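Local coordinates for protein MGS-M4 (PDB 4Q3M) that probably works as an aldo-keto reductase, a TIM-barrel oxidoreductase from a deep-sea metagenome whose substrate is not known, at residues N157-H162 against I179-Y184; T164-F169 against S258-K263. All coordinates share one frame; numbering follows the deposited sequence.

In the fold
Interaction 1 lies in the parallel strand wall of the barrel, its centre about 6 Å from the centre of the chain; interaction 2 joins two outer loops, its centre about 13 Å from that of interaction 1. Both segments of the first strand-to-helix connection run toward the C-terminal end of the wall, where enzymes of this family hold nicotinamide cofactor and substrate. Residues 157-162 lead straight into 164-169, and from there helix 168-176 returns the chain to 179-184. Asn167 ties the two contacts together: its ND2 lies 2.6 Å from Glu160 O and 2.9 Å from Thr161 OG1, both probable hydrogen bonds. Leu165 CD2 packs 3.4 Å from Glu160 OE2.

Interaction 1 of 2, residues N157-H162 against I179-Y184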
loop_
_atom_site.group_PDB
_atom_site.type_symbol
_atom_site.label_atom_id
_atom_site.label_comp_id
_atom_site.label_asym_id
_atom_site.label_seq_id
_atom_site.Cartn_x
_atom_site.Cartn_y
_atom_site.Cartn_z
ATOM N N ASN A 157 -4.754 -6.511 -14.508
ATOM C CA ASN A 157 -4.767 -5.821 -13.223
ATOM C C ASN A 157 -4.237 -4.397 -13.371
ATOM O O ASN A 157 -3.028 -4.183 -13.469
ATOM C CB ASN A 157 -3.942 -6.587 -12.187
ATOM C CG ASN A 157 -4.049 -5.987 -10.794
ATOM O OD1 ASN A 157 -4.985 -5.244 -10.494
ATOM N ND2 ASN A 157 -3.087 -6.307 -9.936
ATOM N N GLN A 158 -5.141 -3.423 -13.394
ATOM C CA GLN A 158 -4.746 -2.028 -13.554
ATOM C C GLN A 158 -4.432 -1.379 -12.209
ATOM O O GLN A 158 -5.325 -1.161 -11.390
ATOM C CB GLN A 158 -5.837 -1.231 -14.274
ATOM C CG GLN A 158 -5.462 0.224 -14.508
ATOM C CD GLN A 158 -6.571 1.024 -15.161
ATOM O OE1 GLN A 158 -6.959 2.082 -14.667
ATOM N NE2 GLN A 158 -7.083 0.526 -16.281
ATOM N N VAL A 159 -3.159 -1.069 -11.988
ATOM C CA VAL A 159 -2.728 -0.474 -10.727
ATOM C C VAL A 159 -1.802 0.718 -10.943
ATOM O O VAL A 159 -1.190 0.860 -12.004
ATOM C CB VAL A 159 -2.004 -1.503 -9.836
ATOM C CG1 VAL A 159 -2.978 -2.565 -9.343
ATOM C CG2 VAL A 159 -0.843 -2.136 -10.589
ATOM N N GLU A 160 -1.710 1.572 -9.928
ATOM C CA GLU A 160 -0.803 2.713 -9.952
ATOM C C GLU A 160 0.637 2.246 -10.106
ATOM O O GLU A 160 1.177 1.572 -9.229
ATOM C CB GLU A 160 -0.948 3.548 -8.680
ATOM C CG GLU A 160 0.117 4.623 -8.525
ATOM C CD GLU A 160 0.196 5.170 -7.115
ATOM O OE1 GLU A 160 -0.740 4.923 -6.326
ATOM O OE2 GLU A 160 1.201 5.840 -6.792
ATOM N N THR A 161 1.254 2.602 -11.226
ATOM C CA THR A 161 2.624 2.191 -11.500
ATOM C C THR A 161 3.385 3.281 -12.246
ATOM O O THR A 161 2.982 3.709 -13.328
ATOM C CB THR A 161 2.668 0.888 -12.322
ATOM O OG1 THR A 161 1.876 -0.117 -11.678
ATOM C CG2 THR A 161 4.098 0.391 -12.458
ATOM N N HIS A 162 4.485 3.728 -11.651
ATOM C CA HIS A 162 5.347 4.728 -12.265
ATOM C C HIS A 162 6.772 4.582 -11.740
ATOM O O HIS A 162 7.077 3.639 -11.013
ATOM C CB HIS A 162 4.811 6.138 -12.006
ATOM C CG HIS A 162 4.278 6.337 -10.622
ATOM N ND1 HIS A 162 5.088 6.371 -9.507
ATOM C CD2 HIS A 162 3.013 6.515 -10.171
ATOM C CE1 HIS A 162 4.346 6.560 -8.432
ATOM N NE2 HIS A 162 3.083 6.651 -8.807
ATOM N N ILE A 179 -1.372 -12.644 -15.680
ATOM C CA ILE A 179 -2.187 -11.442 -15.573
ATOM C C ILE A 179 -1.436 -10.249 -16.149
ATOM O O ILE A 179 -0.319 -9.949 -15.728
ATOM C CB ILE A 179 -2.574 -11.147 -14.112
ATOM C CG1 ILE A 179 -3.325 -12.336 -13.507
ATOM C CG2 ILE A 179 -3.410 -9.879 -14.026
ATOM C CD1 ILE A 179 -3.681 -12.157 -12.047
ATOM N N GLN A 180 -2.043 -9.577 -17.121
ATOM C CA GLN A 180 -1.419 -8.408 -17.724
ATOM C C GLN A 180 -1.537 -7.201 -16.806
ATOM O O GLN A 180 -2.630 -6.676 -16.595
ATOM C CB GLN A 180 -2.045 -8.093 -19.083
ATOM C CG GLN A 180 -1.525 -6.808 -19.713
ATOM C CD GLN A 180 -0.048 -6.880 -20.051
ATOM O OE1 GLN A 180 0.432 -7.885 -20.573
ATOM N NE2 GLN A 180 0.681 -5.811 -19.753
ATOM N N LEU A 181 -0.409 -6.765 -16.257
ATOM C CA LEU A 181 -0.400 -5.585 -15.408
ATOM C C LEU A 181 -0.561 -4.330 -16.255
ATOM O O LEU A 181 0.122 -4.155 -17.264
ATOM C CB LEU A 181 0.887 -5.513 -14.585
ATOM C CG LEU A 181 0.888 -4.482 -13.454
ATOM C CD1 LEU A 181 1.394 -5.103 -12.164
ATOM C CD2 LEU A 181 1.727 -3.272 -13.831
ATOM N N GLU A 182 -1.479 -3.465 -15.840
ATOM C CA GLU A 182 -1.720 -2.210 -16.535
ATOM C C GLU A 182 -1.413 -1.047 -15.601
ATOM O O GLU A 182 -1.808 -1.055 -14.436
ATOM C CB GLU A 182 -3.162 -2.138 -17.038
ATOM C CG GLU A 182 -3.452 -0.951 -17.940
ATOM C CD GLU A 182 -4.884 -0.937 -18.439
ATOM O OE1 GLU A 182 -5.742 -1.589 -17.806
ATOM O OE2 GLU A 182 -5.152 -0.277 -19.465
ATOM N N ALA A 183 -0.704 -0.048 -16.113
ATOM C CA ALA A 183 -0.266 1.066 -15.287
ATOM C C ALA A 183 -1.114 2.311 -15.503
ATOM O O ALA A 183 -1.147 2.861 -16.604
ATOM C CB ALA A 183 1.197 1.379 -15.564
ATOM N N TYR A 184 -1.805 2.753 -14.455
ATOM C CA TYR A 184 -2.433 4.065 -14.489
ATOM C C TYR A 184 -1.580 5.018 -13.664
ATOM O O TYR A 184 -0.705 4.582 -12.912
ATOM C CB TYR A 184 -3.889 4.021 -13.993
ATOM C CG TYR A 184 -4.102 3.940 -12.491
ATOM C CD1 TYR A 184 -4.031 5.077 -11.692
ATOM C CD2 TYR A 184 -4.425 2.734 -11.883
ATOM C CE1 TYR A 184 -4.240 5.009 -10.328
ATOM C CE2 TYR A 184 -4.640 2.657 -10.517
ATOM C CZ TYR A 184 -4.546 3.796 -9.745
ATOM O OH TYR A 184 -4.758 3.724 -8.386
#
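Gln158 NE2 is gripped by two hydrogen bonds, one to Glu182 OE1 at 2.9 Å and one to Asp43 OD1. Gln158 and Glu182 run side by side, each extended with CG anti to the backbone N. The bond lies close to the plane of the amide but meets the carboxylate from above, the two planes standing 88° apart. The two N-H groups of this buried amide probably help to offset the negative charge of the two acids.

Tyr184, on the same face, takes the crowded first torsion between N and carbonyl carbon (chi1 77°), which lays its ring over the neighbouring backbone. Glu160 CA sits 3.8 Å above the ring centre, and Glu160 CB makes a CH-pi contact 4.2 Å from the centroid. Gln158 CG comes to the ring edge, while Tyr184 OH is hydrogen-bonded to Asn137 OD1.

Below these side chains runs the parallel pairing of a beta-alpha-beta unit in the TIM barrel, strands 156-160 and 180-184 joined through helix 168-176. Asn157 and Val159 each use N and O across the seam: Glu182 N reaches Asn157 O at 2.9 Å, and Val159 N reaches Glu182 O at 2.8 Å. The opposite face turns toward the crossover helix; there the Val159 and Leu181 side chains cross at about a right angle, with CG2 of Val159 4.0 Å from CD1 of Leu181.

Past the strand end, Thr161 N still bonds to Tyr184 O at 3.3 Å. Glu160 leads its carboxylate away from the pair: OE2 takes His162 NE2 on its anti lone pair at 2.9 Å and also Ile265 N, whereas OE1 accepts Phe266 N and forms a salt bridge with Lys264.

Interaction 2 of 2, residues T164-F169 against S258-K263; sequences TLQNHF and SVNTGK
The loop that carries the chain from strand 156-160 into helix 168-176 is fastened here to the segment following helix 250-257, which contains an ST turn closed by Lys263 N on Thr261 OG1. Thr164 O is the central acceptor. Gly262 N meets it at 2.7 Å, almost along the C=O axis (178°), and Thr261 N comes from above the carbonyl plane at 2.9 Å. Gly262 has a positive phi of 89°, a backbone shape in which a CB would collide with the preceding carbonyl oxygen.

A third bond runs the other way. Asn260, with CG anti to its backbone N, extends OD1 to the N-H of Gln166 at 3.0 Å. The Gln166 side chain then crosses obliquely over Asn260, its CD resting 3.6 Å from Asn260 CB and the two amide planes 49° apart. His168 fixes the rotation of that glutamine amide: its NE2 donates to Gln166 OE1 at 2.6 Å, in the plane of both groups, while Gln166 NE2 is bonded to the carbonyls of Ile256 and Val163. Beside this, Leu165 CD1 packs 3.7 Å from Gly262 O, and a water links Thr164 OG1 with Lys263 O. The second subunit closes in here too, its Asp273 bonded to Asn260 ND2 and its Asn271 to Asn167 N.

The backbone N-H groups of Thr261, Gly262 and Gln166 thus converge on two neighbouring acceptors, Thr164 O and Asn260 OD1, so that polar groups of the two loops probably satisfy one another where they meet.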
loop_
_atom_site.group_PDB
_atom_site.type_symbol
_atom_site.label_atom_id
_atom_site.label_comp_id
_atom_site.label_asym_id
_atom_site.label_seq_id
_atom_site.Cartn_x
_atom_site.Cartn_y
_atom_site.Cartn_z
ATOM N N THR A 164 8.485 6.002 -9.517
ATOM C CA THR A 164 8.715 6.077 -8.076
ATOM C C THR A 164 7.981 4.958 -7.337
ATOM O O THR A 164 8.270 4.680 -6.173
ATOM C CB THR A 164 8.289 7.442 -7.499
ATOM O OG1 THR A 164 6.981 7.780 -7.971
ATOM C CG2 THR A 164 9.266 8.526 -7.928
ATOM N N LEU A 165 7.035 4.321 -8.021
ATOM C CA LEU A 165 6.340 3.151 -7.491
ATOM C C LEU A 165 6.292 2.071 -8.567
ATOM O O LEU A 165 5.289 1.918 -9.266
ATOM C CB LEU A 165 4.927 3.515 -7.029
ATOM C CG LEU A 165 4.153 2.444 -6.256
ATOM C CD1 LEU A 165 4.720 2.276 -4.853
ATOM C CD2 LEU A 165 2.669 2.777 -6.206
ATOM N N GLN A 166 7.383 1.324 -8.694
ATOM C CA GLN A 166 7.597 0.471 -9.860
ATOM C C GLN A 166 6.913 -0.895 -9.774
ATOM O O GLN A 166 6.727 -1.558 -10.795
ATOM C CB GLN A 166 9.098 0.293 -10.093
ATOM C CG GLN A 166 9.844 1.615 -10.224
ATOM C CD GLN A 166 11.268 1.443 -10.709
ATOM O OE1 GLN A 166 11.724 0.327 -10.954
ATOM N NE2 GLN A 166 11.981 2.555 -10.856
ATOM N N ASN A 167 6.547 -1.308 -8.562
ATOM C CA ASN A 167 5.758 -2.524 -8.347
ATOM C C ASN A 167 6.334 -3.785 -8.992
ATOM O O ASN A 167 5.610 -4.532 -9.649
ATOM C CB ASN A 167 4.331 -2.318 -8.865
ATOM C CG ASN A 167 3.634 -1.147 -8.206
ATOM O OD1 ASN A 167 3.889 -0.831 -7.044
ATOM N ND2 ASN A 167 2.744 -0.495 -8.947
ATOM N N HIS A 168 7.628 -4.025 -8.802
ATOM C CA HIS A 168 8.279 -5.189 -9.396
ATOM C C HIS A 168 7.769 -6.502 -8.807
ATOM O O HIS A 168 7.704 -7.518 -9.499
ATOM C CB HIS A 168 9.797 -5.098 -9.226
ATOM C CG HIS A 168 10.437 -4.057 -10.089
ATOM N ND1 HIS A 168 10.921 -4.331 -11.351
ATOM C CD2 HIS A 168 10.667 -2.740 -9.877
ATOM C CE1 HIS A 168 11.424 -3.228 -11.876
ATOM N NE2 HIS A 168 11.281 -2.248 -11.002
ATOM N N PHE A 169 7.410 -6.475 -7.527
ATOM C CA PHE A 169 6.898 -7.660 -6.851
ATOM C C PHE A 169 5.531 -8.048 -7.403
ATOM O O PHE A 169 5.305 -9.198 -7.781
ATOM C CB PHE A 169 6.813 -7.422 -5.342
ATOM C CG PHE A 169 6.431 -8.643 -4.554
ATOM C CD1 PHE A 169 7.403 -9.510 -4.084
ATOM C CD2 PHE A 169 5.102 -8.922 -4.277
ATOM C CE1 PHE A 169 7.057 -10.635 -3.357
ATOM C CE2 PHE A 169 4.750 -10.045 -3.553
ATOM C CZ PHE A 169 5.729 -10.902 -3.091
ATOM N N SER A 258 16.635 2.724 -10.145
ATOM C CA SER A 258 17.051 3.297 -8.868
ATOM C C SER A 258 16.144 4.427 -8.385
ATOM O O SER A 258 16.146 4.762 -7.199
ATOM C CB SER A 258 18.490 3.808 -8.966
ATOM O OG SER A 258 19.400 2.739 -9.159
ATOM N N VAL A 259 15.369 5.014 -9.291
ATOM C CA VAL A 259 14.541 6.162 -8.932
ATOM C C VAL A 259 13.240 5.726 -8.256
ATOM O O VAL A 259 12.370 6.552 -7.969
ATOM C CB VAL A 259 14.225 7.041 -10.164
ATOM C CG1 VAL A 259 15.474 7.229 -11.003
ATOM C CG2 VAL A 259 13.123 6.429 -11.002
ATOM N N ASN A 260 13.119 4.429 -7.992
ATOM C CA ASN A 260 12.000 3.907 -7.218
ATOM C C ASN A 260 12.118 4.312 -5.754
ATOM O O ASN A 260 13.170 4.142 -5.137
ATOM C CB ASN A 260 11.926 2.385 -7.333
ATOM C CG ASN A 260 10.699 1.807 -6.650
ATOM O OD1 ASN A 260 9.572 2.220 -6.920
ATOM N ND2 ASN A 260 10.915 0.851 -5.753
ATOM N N THR A 261 11.038 4.851 -5.199
ATOM C CA THR A 261 11.029 5.270 -3.802
ATOM C C THR A 261 10.047 4.437 -2.989
ATOM O O THR A 261 10.253 4.203 -1.797
ATOM C CB THR A 261 10.667 6.760 -3.659
ATOM O OG1 THR A 261 9.320 6.972 -4.099
ATOM C CG2 THR A 261 11.612 7.622 -4.484
ATOM N N GLY A 262 8.979 3.988 -3.640
ATOM C CA GLY A 262 7.969 3.184 -2.980
ATOM C C GLY A 262 6.882 4.027 -2.345
ATOM O O GLY A 262 6.050 3.518 -1.594
ATOM N N LYS A 263 6.889 5.322 -2.645
ATOM C CA LYS A 263 5.866 6.226 -2.136
ATOM C C LYS A 263 4.603 6.130 -2.986
ATOM O O LYS A 263 4.516 6.728 -4.058
ATOM C CB LYS A 263 6.380 7.669 -2.110
ATOM C CG LYS A 263 5.344 8.690 -1.665
ATOM C CD LYS A 263 5.890 10.107 -1.742
ATOM C CE LYS A 263 6.865 10.391 -0.611
ATOM N NZ LYS A 263 6.180 10.459 0.710
HETATM O O HOH W 1 5.867 8.283 -5.304
#